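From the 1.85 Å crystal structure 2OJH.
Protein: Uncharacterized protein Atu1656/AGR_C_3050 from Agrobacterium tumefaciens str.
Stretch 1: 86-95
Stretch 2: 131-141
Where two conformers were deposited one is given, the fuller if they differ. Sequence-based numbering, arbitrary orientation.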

# COMPACT_ATOMS: atom_id res chain seq x y z
N CYS A 86 -8.98 6.20 -10.22
CA CYS A 86 -7.98 5.41 -9.50
C CYS A 86 -8.23 5.44 -7.99
O CYS A 86 -8.63 6.48 -7.42
CB CYS A 86 -6.58 5.95 -9.76
SG CYS A 86 -6.08 5.69 -11.44
N ASN A 87 -7.99 4.32 -7.33
CA ASN A 87 -8.17 4.30 -5.90
C ASN A 87 -6.79 4.33 -5.21
O ASN A 87 -5.79 4.63 -5.88
CB ASN A 87 -9.05 3.11 -5.47
CG ASN A 87 -8.42 1.75 -5.81
OD1 ASN A 87 -7.19 1.58 -5.74
ND2 ASN A 87 -9.27 0.74 -6.14
N ASN A 88 -6.75 4.01 -3.93
CA ASN A 88 -5.51 4.17 -3.12
C ASN A 88 -4.47 3.07 -3.25
O ASN A 88 -3.49 3.07 -2.50
CB ASN A 88 -5.85 4.21 -1.64
CG ASN A 88 -6.57 5.46 -1.24
OD1 ASN A 88 -7.05 6.25 -2.10
ND2 ASN A 88 -6.65 5.68 0.07
N ASP A 89 -4.68 2.14 -4.19
CA ASP A 89 -3.87 0.92 -4.30
C ASP A 89 -3.12 0.98 -5.60
O ASP A 89 -3.69 0.75 -6.66
CB ASP A 89 -4.79 -0.31 -4.25
CG ASP A 89 -5.67 -0.36 -3.02
OD1 ASP A 89 -5.22 -0.06 -1.88
OD2 ASP A 89 -6.84 -0.78 -3.17
N HIS A 90 -1.83 1.31 -5.52
CA HIS A 90 -1.04 1.61 -6.71
C HIS A 90 0.43 1.47 -6.34
O HIS A 90 0.77 1.42 -5.18
CB HIS A 90 -1.32 3.03 -7.26
CG HIS A 90 -1.32 4.12 -6.21
ND1 HIS A 90 -0.16 4.64 -5.69
CD2 HIS A 90 -2.34 4.79 -5.62
CE1 HIS A 90 -0.46 5.57 -4.80
NE2 HIS A 90 -1.78 5.69 -4.75
N GLY A 91 1.32 1.43 -7.30
CA GLY A 91 2.71 1.23 -6.92
C GLY A 91 3.60 1.45 -8.11
O GLY A 91 3.10 1.76 -9.20
N ILE A 92 4.90 1.34 -7.87
CA ILE A 92 5.93 1.65 -8.88
C ILE A 92 6.84 0.43 -8.97
O ILE A 92 7.15 -0.22 -7.93
CB ILE A 92 6.74 2.91 -8.47
CG1 ILE A 92 5.83 4.12 -8.16
CG2 ILE A 92 7.73 3.30 -9.55
CD1 ILE A 92 6.63 5.34 -7.63
N SER A 93 7.21 0.04 -10.18
CA SER A 93 8.01 -1.15 -10.40
C SER A 93 9.43 -0.88 -9.91
O SER A 93 9.86 0.28 -9.88
CB SER A 93 8.06 -1.49 -11.90
OG SER A 93 8.71 -0.43 -12.57
N PRO A 94 10.17 -1.94 -9.52
CA PRO A 94 11.48 -1.73 -8.92
C PRO A 94 12.42 -0.96 -9.84
O PRO A 94 13.26 -0.16 -9.38
CB PRO A 94 11.99 -3.16 -8.69
CG PRO A 94 10.73 -3.99 -8.52
CD PRO A 94 9.82 -3.37 -9.59
N ASP A 95 12.28 -1.16 -11.14
CA ASP A 95 13.16 -0.45 -12.07
C ASP A 95 12.65 0.96 -12.36
O ASP A 95 13.29 1.73 -13.09
CB ASP A 95 13.41 -1.27 -13.34
CG ASP A 95 12.21 -1.29 -14.30
OD1 ASP A 95 11.11 -0.92 -13.90
OD2 ASP A 95 12.40 -1.67 -15.48
N SER A 131 -10.28 -6.36 -8.13
CA SER A 131 -8.91 -6.64 -7.70
C SER A 131 -8.16 -5.34 -7.32
O SER A 131 -8.25 -4.33 -8.03
CB SER A 131 -8.17 -7.39 -8.79
OG SER A 131 -8.84 -8.60 -9.12
N TYR A 132 -7.44 -5.37 -6.19
CA TYR A 132 -6.81 -4.17 -5.61
C TYR A 132 -5.28 -4.35 -5.55
O TYR A 132 -4.78 -5.17 -4.80
CB TYR A 132 -7.38 -3.90 -4.22
CG TYR A 132 -8.89 -3.76 -4.25
CD1 TYR A 132 -9.49 -2.51 -4.48
CD2 TYR A 132 -9.72 -4.87 -4.07
CE1 TYR A 132 -10.88 -2.37 -4.49
CE2 TYR A 132 -11.08 -4.74 -4.13
CZ TYR A 132 -11.65 -3.49 -4.33
OH TYR A 132 -13.03 -3.38 -4.36
N TRP A 133 -4.55 -3.60 -6.37
CA TRP A 133 -3.09 -3.75 -6.45
C TRP A 133 -2.38 -3.38 -5.13
O TRP A 133 -2.65 -2.32 -4.54
CB TRP A 133 -2.55 -2.90 -7.59
CG TRP A 133 -1.12 -3.26 -7.86
CD1 TRP A 133 -0.65 -4.14 -8.78
CD2 TRP A 133 0.03 -2.80 -7.12
NE1 TRP A 133 0.73 -4.22 -8.71
CE2 TRP A 133 1.16 -3.41 -7.69
CE3 TRP A 133 0.22 -1.89 -6.09
CZ2 TRP A 133 2.45 -3.17 -7.21
CZ3 TRP A 133 1.50 -1.67 -5.59
CH2 TRP A 133 2.60 -2.30 -6.16
N HIS A 134 -1.43 -4.21 -4.69
CA HIS A 134 -0.83 -4.01 -3.36
C HIS A 134 0.69 -4.19 -3.20
O HIS A 134 1.26 -3.65 -2.26
CB HIS A 134 -1.57 -4.79 -2.30
CG HIS A 134 -2.73 -4.03 -1.71
ND1 HIS A 134 -2.57 -3.00 -0.80
CD2 HIS A 134 -4.07 -4.18 -1.89
CE1 HIS A 134 -3.77 -2.53 -0.47
NE2 HIS A 134 -4.69 -3.22 -1.12
N GLY A 135 1.37 -4.87 -4.14
CA GLY A 135 2.86 -4.98 -4.05
C GLY A 135 3.50 -5.53 -5.31
O GLY A 135 2.90 -6.39 -5.99
N TRP A 136 4.70 -5.04 -5.65
CA TRP A 136 5.47 -5.55 -6.79
C TRP A 136 6.56 -6.49 -6.29
O TRP A 136 7.26 -6.16 -5.33
CB TRP A 136 6.12 -4.40 -7.57
CG TRP A 136 6.13 -4.58 -9.07
CD1 TRP A 136 6.70 -5.59 -9.78
CD2 TRP A 136 5.54 -3.69 -10.02
NE1 TRP A 136 6.50 -5.39 -11.13
CE2 TRP A 136 5.78 -4.24 -11.30
CE3 TRP A 136 4.81 -2.50 -9.92
CZ2 TRP A 136 5.33 -3.61 -12.47
CZ3 TRP A 136 4.37 -1.87 -11.08
CH2 TRP A 136 4.63 -2.43 -12.34
N SER A 137 6.74 -7.63 -6.96
CA SER A 137 7.78 -8.59 -6.57
C SER A 137 9.16 -7.93 -6.71
O SER A 137 9.38 -7.13 -7.63
CB SER A 137 7.68 -9.89 -7.38
OG SER A 137 8.14 -9.71 -8.69
N PRO A 138 10.09 -8.23 -5.77
CA PRO A 138 11.44 -7.67 -5.86
C PRO A 138 12.08 -7.82 -7.25
O PRO A 138 12.77 -6.90 -7.70
CB PRO A 138 12.20 -8.47 -4.81
CG PRO A 138 11.15 -8.72 -3.77
CD PRO A 138 9.94 -9.07 -4.57
N ASP A 139 11.86 -8.95 -7.93
CA ASP A 139 12.45 -9.13 -9.26
C ASP A 139 11.66 -8.44 -10.39
O ASP A 139 12.00 -8.59 -11.56
CB ASP A 139 12.70 -10.62 -9.57
CG ASP A 139 11.41 -11.46 -9.70
OD1 ASP A 139 10.28 -10.93 -9.63
OD2 ASP A 139 11.52 -12.69 -9.88
N GLY A 140 10.59 -7.74 -10.02
CA GLY A 140 9.74 -7.01 -10.96
C GLY A 140 8.81 -7.82 -11.86
O GLY A 140 8.02 -7.24 -12.61
N LYS A 141 8.90 -9.14 -11.80
CA LYS A 141 8.19 -10.00 -12.75
C LYS A 141 6.74 -10.30 -12.35
O LYS A 141 5.93 -10.72 -13.17
CB LYS A 141 8.96 -11.31 -12.95
CG LYS A 141 10.39 -11.14 -13.47
CD LYS A 141 10.94 -12.51 -13.86
CE LYS A 141 12.35 -12.43 -14.45
NZ LYS A 141 13.38 -12.08 -13.42

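This is a contact made by packing rather than by pairing: no hydrogen bond crosses between the two stretches, and the 524 Å² they bury together is centred on two tryptophans and Asp 89, with Pro 94 and Gly 91 fitted against the indoles. The chains run in the same direction, Asp 89 lying nearest Trp 133, Gly 91 nearest Gly 135 and Pro 94 nearest Gly 140. The CA atoms of Gly 91 and Gly 135 are 6.8 Å apart, and the strand segments share no backbone hydrogen bonds; side chains fill the space between them.

The first rule is to leave room for a large ring. Trp 133, with chi1 at t, leaves the backbone sideways, but the end of its indole comes nearer to stretch 1, where CZ3 comes within 3.4 Å of Gly 91 CA and 3.2 Å of His 90 O. A CB on Gly 91 would point toward stretch 2 and lie 2.2 Å from Trp 133 CH2, a plain clash, so the missing side chain is what admits the indole.

The second is to cover an aromatic face with carbon. Ser 93 CB sits 3.5 Å from the centroid of the six-membered ring of Trp 136, almost on the ring normal, and Pro 94 CD lies 4.0 Å from the centroid of its five-membered ring. Both are CH-pi contacts, in which slightly positive C-H groups meet the pi cloud. The indole is held from its own side as well: Trp 136 NE1 donates to Gly 140 O at 2.8 Å. Ser 93 OG, meanwhile, bonds Asp 95 OD1 at 2.8 Å, so the serine offers carbon to the ring while its hydroxyl is satisfied.

A type I turn from Ser 137 to Gly 140, closed by Gly 140 N to Ser 137 O at 2.7 Å, extends the platform beneath the proline. Pro 94 CG approaches Ser 137 O at 3.5 Å, and Pro 94 CD lies 3.9 Å from Gly 140 CA.

At the other end, Asp 89 is tightly packed but not bonded across the contact. Its CB lies over one face of the His 134 ring and 3.0 Å from Trp 133 O, a carbonyl left without a partner. Asp 89 OD1 is 3.3 Å from His 134 NE2, but the angle is too poor for a hydrogen bond. Nearby, Asn 87 OD1 accepts from Asp 89 N at 3.0 Å, while Asn 87 ND2 meets the edge of the Tyr 132 ring, 3.7 Å from CD1.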